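Local coordinates for protein alpha-L-arabinosidase (Xanthomonas axonopodis pv. citri, PDB 6D25) that probably hydrolyses alpha-L-arabinofuranosyl side chains from arabinoxylans, coping also with internally di-substituted xylose units, as a trimeric family GH51 glycoside hydrolase, at residues F134-F139 against A168-A173; E162-W167 against T224-P229. All blocks are in the same frame, centred on the assembly; numbering follows the deposited sequence.

Contact 1 of 2, residues F134-F139 against A168-A173; sequences FGTHEF and AEYMTA
Thr136 and Met171 bring the two backbones closest, their CA atoms 8.2 Å apart, where the first turn of helix 136-146 meets the last turn of helix 161-172. Gly135 is the N-cap of the first helix, and its N donates to Glu138 OE1 at 2.8 Å. Between the helices the Thr136 methyl, CG2, lies 3.8 Å from CG of Met171 and nearly as close to its sulfur. With CG2 anti to the backbone N (chi1 -70° for OG1), the methyl is turned onto the methionine while OG1 bonds to Trp167 NE1.

At the next residue of the one helix and the previous residue of the other, the side chains of His137 and Tyr170 cross at about a right angle and meet rim to rim. Their planes stand at 73°, and neither ring lies over the face of the other. Tyr170 OH sits at the imidazole edge, near its plane, 2.6 Å from His137 NE2, in a bond bent to 153°. Asn186 ND2 also bonds to that hydroxyl, and Trp192 packs edge-to-face with the imidazole. Two polar groups are thus buried between the helices yet satisfied by each other, and the shared bond, together with these neighbours, should restrict rotation of the histidine ring.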
ATOM      1  N   PHE A 134     -28.237   3.050   4.843  1.00 14.82           N
ATOM      2  CA  PHE A 134     -28.254   2.763   3.441  1.00 14.26           C
ATOM      3  C   PHE A 134     -26.893   2.178   3.066  1.00 14.36           C
ATOM      4  O   PHE A 134     -25.895   2.923   2.994  1.00 14.10           O
ATOM      5  CB  PHE A 134     -28.530   4.028   2.621  1.00 13.92           C
ATOM      6  CG  PHE A 134     -28.839   3.813   1.156  1.00 13.50           C
ATOM      7  CD1 PHE A 134     -30.120   3.547   0.737  1.00 13.86           C
ATOM      8  CD2 PHE A 134     -27.862   3.923   0.183  1.00 13.19           C
ATOM      9  CE1 PHE A 134     -30.463   3.426  -0.591  1.00 13.72           C
ATOM     10  CE2 PHE A 134     -28.179   3.781  -1.160  1.00 13.25           C
ATOM     11  CZ  PHE A 134     -29.483   3.529  -1.546  1.00 13.43           C
ATOM     12  N   GLY A 135     -26.850   0.853   2.899  1.00 13.89           N
ATOM     13  CA  GLY A 135     -25.644   0.127   2.627  1.00 13.45           C
ATOM     14  C   GLY A 135     -25.790  -0.749   1.389  1.00 13.65           C
ATOM     15  O   GLY A 135     -26.665  -0.511   0.544  1.00 12.75           O
ATOM     16  N   THR A 136     -24.950  -1.779   1.295  1.00 13.93           N
ATOM     17  CA  THR A 136     -24.915  -2.627   0.083  1.00 14.03           C
ATOM     18  C   THR A 136     -26.313  -3.152  -0.291  1.00 13.92           C
ATOM     19  O   THR A 136     -26.730  -3.059  -1.451  1.00 14.14           O
ATOM     20  CB  THR A 136     -23.926  -3.799   0.221  1.00 14.21           C
ATOM     21  OG1 THR A 136     -22.614  -3.274   0.216  1.00 14.63           O
ATOM     22  CG2 THR A 136     -24.066  -4.792  -0.908  1.00 14.17           C
ATOM     23  N   HIS A 137     -27.034  -3.746   0.639  1.00 14.26           N
ATOM     24  CA  HIS A 137     -28.297  -4.349   0.282  1.00 14.42           C
ATOM     25  C   HIS A 137     -29.295  -3.270  -0.150  1.00 14.80           C
ATOM     26  O   HIS A 137     -30.081  -3.490  -1.096  1.00 14.53           O
ATOM     27  CB  HIS A 137     -28.883  -5.167   1.436  1.00 14.78           C
ATOM     28  CG  HIS A 137     -28.175  -6.454   1.649  1.00 14.63           C
ATOM     29  ND1 HIS A 137     -28.791  -7.662   1.507  1.00 14.68           N
ATOM     30  CD2 HIS A 137     -26.898  -6.708   2.011  1.00 14.84           C
ATOM     31  CE1 HIS A 137     -27.936  -8.613   1.783  1.00 14.83           C
ATOM     32  NE2 HIS A 137     -26.753  -8.080   2.071  1.00 14.65           N
ATOM     33  N   GLU A 138     -29.286  -2.133   0.556  1.00 14.37           N
ATOM     34  CA  GLU A 138     -30.289  -1.138   0.276  1.00 14.79           C
ATOM     35  C   GLU A 138     -30.014  -0.536  -1.103  1.00 15.04           C
ATOM     36  O   GLU A 138     -30.961  -0.329  -1.882  1.00 15.21           O
ATOM     37  CB  GLU A 138     -30.314  -0.077   1.393  1.00 14.67           C
ATOM     38  CG  GLU A 138     -30.769  -0.638   2.730  1.00 15.16           C
ATOM     39  CD  GLU A 138     -29.759  -1.468   3.519  1.00 14.99           C
ATOM     40  OE1 GLU A 138     -28.529  -1.370   3.251  1.00 13.99           O
ATOM     41  OE2 GLU A 138     -30.209  -2.195   4.403  1.00 14.92           O
ATOM     42  N   PHE A 139     -28.729  -0.255  -1.418  1.00 14.82           N
ATOM     43  CA  PHE A 139     -28.425   0.276  -2.741  1.00 14.53           C
ATOM     44  C   PHE A 139     -28.723  -0.773  -3.831  1.00 15.26           C
ATOM     45  O   PHE A 139     -29.380  -0.456  -4.872  1.00 14.32           O
ATOM     46  CB  PHE A 139     -26.982   0.755  -2.856  1.00 14.15           C
ATOM     47  CG  PHE A 139     -26.624   1.156  -4.251  1.00 13.82           C
ATOM     48  CD1 PHE A 139     -27.157   2.310  -4.817  1.00 14.18           C
ATOM     49  CD2 PHE A 139     -25.836   0.348  -5.046  1.00 13.92           C
ATOM     50  CE1 PHE A 139     -26.865   2.665  -6.121  1.00 13.61           C
ATOM     51  CE2 PHE A 139     -25.539   0.717  -6.356  1.00 13.58           C
ATOM     52  CZ  PHE A 139     -26.064   1.876  -6.878  1.00 13.72           C
ATOM     53  N   ALA A 168     -16.807  -7.721  -3.770  1.00 16.30           N
ATOM     54  CA  ALA A 168     -17.247  -8.285  -5.022  1.00 17.61           C
ATOM     55  C   ALA A 168     -17.770  -9.720  -4.815  1.00 17.74           C
ATOM     56  O   ALA A 168     -18.807 -10.075  -5.398  1.00 18.65           O
ATOM     57  CB  ALA A 168     -16.113  -8.301  -6.019  1.00 18.42           C
ATOM     58  N   GLU A 169     -17.083 -10.518  -4.007  1.00 17.09           N
ATOM     59  CA  GLU A 169     -17.534 -11.881  -3.743  1.00 18.68           C
ATOM     60  C   GLU A 169     -18.885 -11.856  -3.006  1.00 17.88           C
ATOM     61  O   GLU A 169     -19.827 -12.593  -3.371  1.00 18.21           O
ATOM     62  CB  GLU A 169     -16.506 -12.685  -2.930  1.00 19.61           C
ATOM     63  CG  GLU A 169     -16.952 -14.108  -2.562  1.00 21.93           C
ATOM     64  CD  GLU A 169     -15.970 -14.901  -1.715  1.00 24.24           C
ATOM     65  OE1 GLU A 169     -14.743 -14.644  -1.888  1.00 25.62           O
ATOM     66  OE2 GLU A 169     -16.413 -15.775  -0.819  1.00 25.83           O
ATOM     67  N   TYR A 170     -18.978 -11.022  -1.968  1.00 17.07           N
ATOM     68  CA  TYR A 170     -20.202 -10.904  -1.197  1.00 16.41           C
ATOM     69  C   TYR A 170     -21.393 -10.654  -2.126  1.00 16.04           C
ATOM     70  O   TYR A 170     -22.447 -11.271  -1.994  1.00 15.86           O
ATOM     71  CB  TYR A 170     -20.072  -9.756  -0.210  1.00 15.97           C
ATOM     72  CG  TYR A 170     -21.263  -9.539   0.692  1.00 15.79           C
ATOM     73  CD1 TYR A 170     -22.288  -8.699   0.311  1.00 15.90           C
ATOM     74  CD2 TYR A 170     -21.355 -10.172   1.916  1.00 15.98           C
ATOM     75  CE1 TYR A 170     -23.375  -8.466   1.140  1.00 16.66           C
ATOM     76  CE2 TYR A 170     -22.428  -9.953   2.757  1.00 16.64           C
ATOM     77  CZ  TYR A 170     -23.441  -9.085   2.383  1.00 16.47           C
ATOM     78  OH  TYR A 170     -24.502  -8.866   3.226  1.00 17.21           O
ATOM     79  N   MET A 171     -21.215  -9.731  -3.053  1.00 16.11           N
ATOM     80  CA  MET A 171     -22.330  -9.283  -3.894  1.00 16.75           C
ATOM     81  C   MET A 171     -22.644 -10.284  -5.025  1.00 16.87           C
ATOM     82  O   MET A 171     -23.810 -10.347  -5.423  1.00 16.32           O
ATOM     83  CB  MET A 171     -22.044  -7.916  -4.516  1.00 16.83           C
ATOM     84  CG  MET A 171     -22.195  -6.774  -3.492  1.00 17.05           C
ATOM     85  SD  MET A 171     -22.059  -5.132  -4.262  1.00 18.04           S
ATOM     86  CE  MET A 171     -20.309  -5.048  -4.610  1.00 17.33           C
ATOM     87  N   THR A 172     -21.637 -10.990  -5.560  1.00 17.27           N
ATOM     88  CA  THR A 172     -21.814 -11.714  -6.860  1.00 18.18           C
ATOM     89  C   THR A 172     -21.632 -13.237  -6.757  1.00 19.12           C
ATOM     90  O   THR A 172     -21.973 -13.912  -7.692  1.00 19.29           O
ATOM     91  CB  THR A 172     -20.829 -11.198  -7.929  1.00 18.16           C
ATOM     92  OG1 THR A 172     -19.472 -11.494  -7.577  1.00 18.08           O
ATOM     93  CG2 THR A 172     -20.983  -9.714  -8.164  1.00 17.45           C
ATOM     94  N   ALA A 173     -21.116 -13.782  -5.666  1.00 20.17           N
ATOM     95  CA  ALA A 173     -20.798 -15.210  -5.606  1.00 21.45           C
ATOM     96  C   ALA A 173     -22.081 -16.049  -5.588  1.00 23.51           C
ATOM     97  O   ALA A 173     -22.947 -15.822  -4.750  1.00 23.16           O
ATOM     98  CB  ALA A 173     -19.922 -15.532  -4.427  1.00 21.86           C
TER

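Contact 2 of 2, residues E162-W167 against T224-P229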
ATOM      1  N   GLU A 162      -7.865  -6.452  -0.195  1.00 20.69           N
ATOM      2  CA  GLU A 162      -8.737  -7.537   0.204  1.00 23.46           C
ATOM      3  C   GLU A 162     -10.167  -7.003   0.410  1.00 22.20           C
ATOM      4  O   GLU A 162     -11.113  -7.775   0.250  1.00 21.50           O
ATOM      5  CB  GLU A 162      -8.184  -8.266   1.436  1.00 26.76           C
ATOM      6  CG  GLU A 162      -8.645  -7.708   2.772  1.00 34.02           C
ATOM      7  CD  GLU A 162      -7.776  -8.117   3.940  1.00 41.91           C
ATOM      8  OE1 GLU A 162      -8.016  -9.262   4.495  1.00 49.41           O
ATOM      9  OE2 GLU A 162      -6.843  -7.318   4.272  1.00 45.60           O
ATOM     10  N   GLU A 163     -10.348  -5.719   0.756  1.00 20.51           N
ATOM     11  CA  GLU A 163     -11.699  -5.243   0.995  1.00 20.69           C
ATOM     12  C   GLU A 163     -12.542  -5.269  -0.292  1.00 19.24           C
ATOM     13  O   GLU A 163     -13.662  -5.798  -0.272  1.00 19.66           O
ATOM     14  CB  GLU A 163     -11.745  -3.811   1.542  1.00 22.33           C
ATOM     15  CG  GLU A 163     -11.496  -3.768   3.008  1.00 24.62           C
ATOM     16  CD  GLU A 163     -11.820  -2.472   3.722  1.00 26.63           C
ATOM     17  OE1 GLU A 163     -10.931  -2.061   4.490  1.00 28.35           O
ATOM     18  OE2 GLU A 163     -12.957  -1.933   3.554  1.00 27.32           O
ATOM     19  N   ILE A 164     -12.080  -4.690  -1.387  1.00 17.67           N
ATOM     20  CA  ILE A 164     -12.881  -4.729  -2.595  1.00 17.81           C
ATOM     21  C   ILE A 164     -12.996  -6.171  -3.122  1.00 17.60           C
ATOM     22  O   ILE A 164     -14.012  -6.508  -3.702  1.00 18.16           O
ATOM     23  CB  ILE A 164     -12.393  -3.751  -3.683  1.00 18.14           C
ATOM     24  CG1 ILE A 164     -10.952  -4.020  -4.114  1.00 18.55           C
ATOM     25  CG2 ILE A 164     -12.614  -2.339  -3.229  1.00 18.49           C
ATOM     26  CD1 ILE A 164     -10.483  -3.122  -5.234  1.00 19.13           C
ATOM     27  N   ALA A 165     -11.986  -7.018  -2.918  1.00 17.70           N
ATOM     28  CA  ALA A 165     -12.066  -8.389  -3.344  1.00 18.46           C
ATOM     29  C   ALA A 165     -13.231  -9.105  -2.629  1.00 18.74           C
ATOM     30  O   ALA A 165     -14.046  -9.819  -3.252  1.00 18.94           O
ATOM     31  CB  ALA A 165     -10.769  -9.123  -3.081  1.00 18.71           C
ATOM     32  N   GLN A 166     -13.300  -8.900  -1.344  1.00 18.24           N
ATOM     33  CA  GLN A 166     -14.368  -9.551  -0.537  1.00 19.27           C
ATOM     34  C   GLN A 166     -15.729  -8.939  -0.878  1.00 18.22           C
ATOM     35  O   GLN A 166     -16.712  -9.624  -0.890  1.00 18.54           O
ATOM     36  CB  GLN A 166     -14.042  -9.449   0.951  1.00 20.04           C
ATOM     37  CG  GLN A 166     -12.853 -10.352   1.316  1.00 22.92           C
ATOM     38  CD  GLN A 166     -12.702 -10.584   2.793  1.00 25.86           C
ATOM     39  OE1 GLN A 166     -13.076  -9.723   3.573  1.00 30.32           O
ATOM     40  NE2 GLN A 166     -12.159 -11.736   3.162  1.00 29.08           N
ATOM     41  N   TRP A 167     -15.765  -7.652  -1.151  1.00 17.22           N
ATOM     42  CA  TRP A 167     -17.036  -6.996  -1.460  1.00 16.32           C
ATOM     43  C   TRP A 167     -17.639  -7.575  -2.743  1.00 16.25           C
ATOM     44  O   TRP A 167     -18.829  -7.852  -2.785  1.00 15.64           O
ATOM     45  CB  TRP A 167     -16.848  -5.487  -1.624  1.00 15.55           C
ATOM     46  CG  TRP A 167     -18.092  -4.675  -1.526  1.00 14.76           C
ATOM     47  CD1 TRP A 167     -19.305  -5.081  -1.065  1.00 14.86           C
ATOM     48  CD2 TRP A 167     -18.231  -3.283  -1.836  1.00 14.55           C
ATOM     49  NE1 TRP A 167     -20.175  -4.028  -1.050  1.00 14.70           N
ATOM     50  CE2 TRP A 167     -19.553  -2.915  -1.504  1.00 14.10           C
ATOM     51  CE3 TRP A 167     -17.372  -2.308  -2.340  1.00 14.09           C
ATOM     52  CZ2 TRP A 167     -20.028  -1.627  -1.672  1.00 14.02           C
ATOM     53  CZ3 TRP A 167     -17.840  -1.018  -2.488  1.00 13.95           C
ATOM     54  CH2 TRP A 167     -19.139  -0.686  -2.130  1.00 13.76           C
ATOM     55  N   THR A 224      -6.363  -6.452  -9.764  1.00 16.09           N
ATOM     56  CA  THR A 224      -6.031  -7.873  -9.852  1.00 16.56           C
ATOM     57  C   THR A 224      -7.032  -8.689  -9.003  1.00 17.25           C
ATOM     58  O   THR A 224      -7.412  -9.813  -9.398  1.00 16.46           O
ATOM     59  CB  THR A 224      -4.602  -8.126  -9.376  1.00 16.40           C
ATOM     60  OG1 THR A 224      -3.653  -7.401 -10.152  1.00 15.94           O
ATOM     61  CG2 THR A 224      -4.237  -9.601  -9.419  1.00 17.01           C
ATOM     62  N   PHE A 225      -7.419  -8.163  -7.849  1.00 17.78           N
ATOM     63  CA  PHE A 225      -8.115  -8.939  -6.874  1.00 19.66           C
ATOM     64  C   PHE A 225      -9.634  -8.745  -6.972  1.00 21.65           C
ATOM     65  O   PHE A 225     -10.365  -9.402  -6.223  1.00 24.99           O
ATOM     66  CB  PHE A 225      -7.569  -8.646  -5.476  1.00 19.81           C
ATOM     67  CG  PHE A 225      -6.098  -8.929  -5.403  1.00 19.75           C
ATOM     68  CD1 PHE A 225      -5.640 -10.236  -5.463  1.00 20.31           C
ATOM     69  CD2 PHE A 225      -5.177  -7.905  -5.410  1.00 19.74           C
ATOM     70  CE1 PHE A 225      -4.281 -10.512  -5.479  1.00 21.43           C
ATOM     71  CE2 PHE A 225      -3.820  -8.178  -5.417  1.00 20.55           C
ATOM     72  CZ  PHE A 225      -3.366  -9.476  -5.463  1.00 20.71           C
ATOM     73  N   VAL A 226     -10.097  -7.964  -7.915  1.00 22.16           N
ATOM     74  CA  VAL A 226     -11.516  -7.934  -8.237  1.00 22.62           C
ATOM     75  C   VAL A 226     -11.762  -8.889  -9.405  1.00 24.00           C
ATOM     76  O   VAL A 226     -11.504  -8.566 -10.550  1.00 22.92           O
ATOM     77  CB  VAL A 226     -11.983  -6.512  -8.570  1.00 23.13           C
ATOM     78  CG1 VAL A 226     -13.455  -6.477  -8.929  1.00 23.28           C
ATOM     79  CG2 VAL A 226     -11.716  -5.562  -7.432  1.00 23.84           C
ATOM     80  N   LYS A 227     -12.274 -10.036  -9.095  1.00 24.45           N
ATOM     81  CA  LYS A 227     -12.400 -11.116 -10.065  1.00 26.38           C
ATOM     82  C   LYS A 227     -13.881 -11.371 -10.361  1.00 25.76           C
ATOM     83  O   LYS A 227     -14.748 -11.244  -9.481  1.00 26.41           O
ATOM     84  CB  LYS A 227     -11.711 -12.354  -9.482  1.00 29.21           C
ATOM     85  CG  LYS A 227     -10.184 -12.259  -9.493  1.00 30.68           C
ATOM     86  CD  LYS A 227      -9.514 -13.547  -9.149  1.00 34.15           C
ATOM     87  CE  LYS A 227      -8.019 -13.552  -9.417  1.00 34.98           C
ATOM     88  NZ  LYS A 227      -7.328 -12.576  -8.551  1.00 35.74           N
ATOM     89  N   SER A 228     -14.157 -11.656 -11.614  1.00 25.82           N
ATOM     90  CA  SER A 228     -15.488 -12.026 -12.079  1.00 26.65           C
ATOM     91  C   SER A 228     -15.740 -13.499 -11.766  1.00 27.69           C
ATOM     92  O   SER A 228     -14.903 -14.351 -12.065  1.00 26.66           O
ATOM     93  CB  SER A 228     -15.590 -11.806 -13.542  1.00 27.79           C
ATOM     94  OG  SER A 228     -15.518 -10.430 -13.846  1.00 26.61           O
ATOM     95  N   PRO A 229     -16.878 -13.823 -11.179  1.00 26.88           N
ATOM     96  CA  PRO A 229     -17.171 -15.266 -11.155  1.00 26.98           C
ATOM     97  C   PRO A 229     -17.533 -15.747 -12.574  1.00 27.17           C
ATOM     98  O   PRO A 229     -17.668 -14.938 -13.507  1.00 27.07           O
ATOM     99  CB  PRO A 229     -18.348 -15.343 -10.185  1.00 26.58           C
ATOM    100  CG  PRO A 229     -19.097 -14.045 -10.472  1.00 26.16           C
ATOM    101  CD  PRO A 229     -18.030 -13.012 -10.782  1.00 25.62           C
TER
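Ile164 and Val226 meet with their side chains at about a right angle, on the outer layer of the (beta/alpha)8 barrel that GH51 enzymes share. Helix 161-172, which follows barrel strand 149-154, packs here against the connection running from helix 212-224 to strand 235-238. CD1 and CG1 of the isoleucine both bear on one methyl of the valine, CG2, with CD1 the nearer at 3.5 Å. Ile164 adopts the less common setting in which CG1 lies between the backbone N and the carbonyl carbon (chi1 59°), and from there the extended end of the chain arrives at the valine methyl.

Beside this pair the backbones come very near, with the CA atoms of Ala165 and Val226 only 4.9 Å apart, an approach that the small alanine allows. Its methyl faces CB of Phe225 at 4.0 Å. That CB points toward 162-167, but the end of the side chain leads away from the segment; the side chain touches Pro161 at the start of the same helix and Gly157 of a neighbouring subunit, and Thr224 CG2 lies over the centre of one ring face. Lys227 also reaches that neighbouring subunit: NZ bonds to Thr224 O and forms a salt bridge with its Glu104. No hydrogen bond joins the two segments themselves; the closest approach is Ala165 CB to Phe225 O, at 3.2 Å.

Overall arrangement
Both contacts use helix 161-172, contact 1 through its C-terminal end and contact 2 through its N-terminal half, and their centres lie about 12 Å apart. Both are largely buried. Contact 1 joins two helices of one subunit around a polar ring pair, and a neighbouring subunit reaches only Glu169 at its margin. Contact 2, between helix and loop, has no hydrogen bonds and is made of apolar packing and C-H groups lying on a backbone carbonyl; it borders the trimer interface, where both neighbouring subunits come close to its residues. The contacts also touch directly, through Thr136 and Trp167 and through Thr172 packing on Pro229.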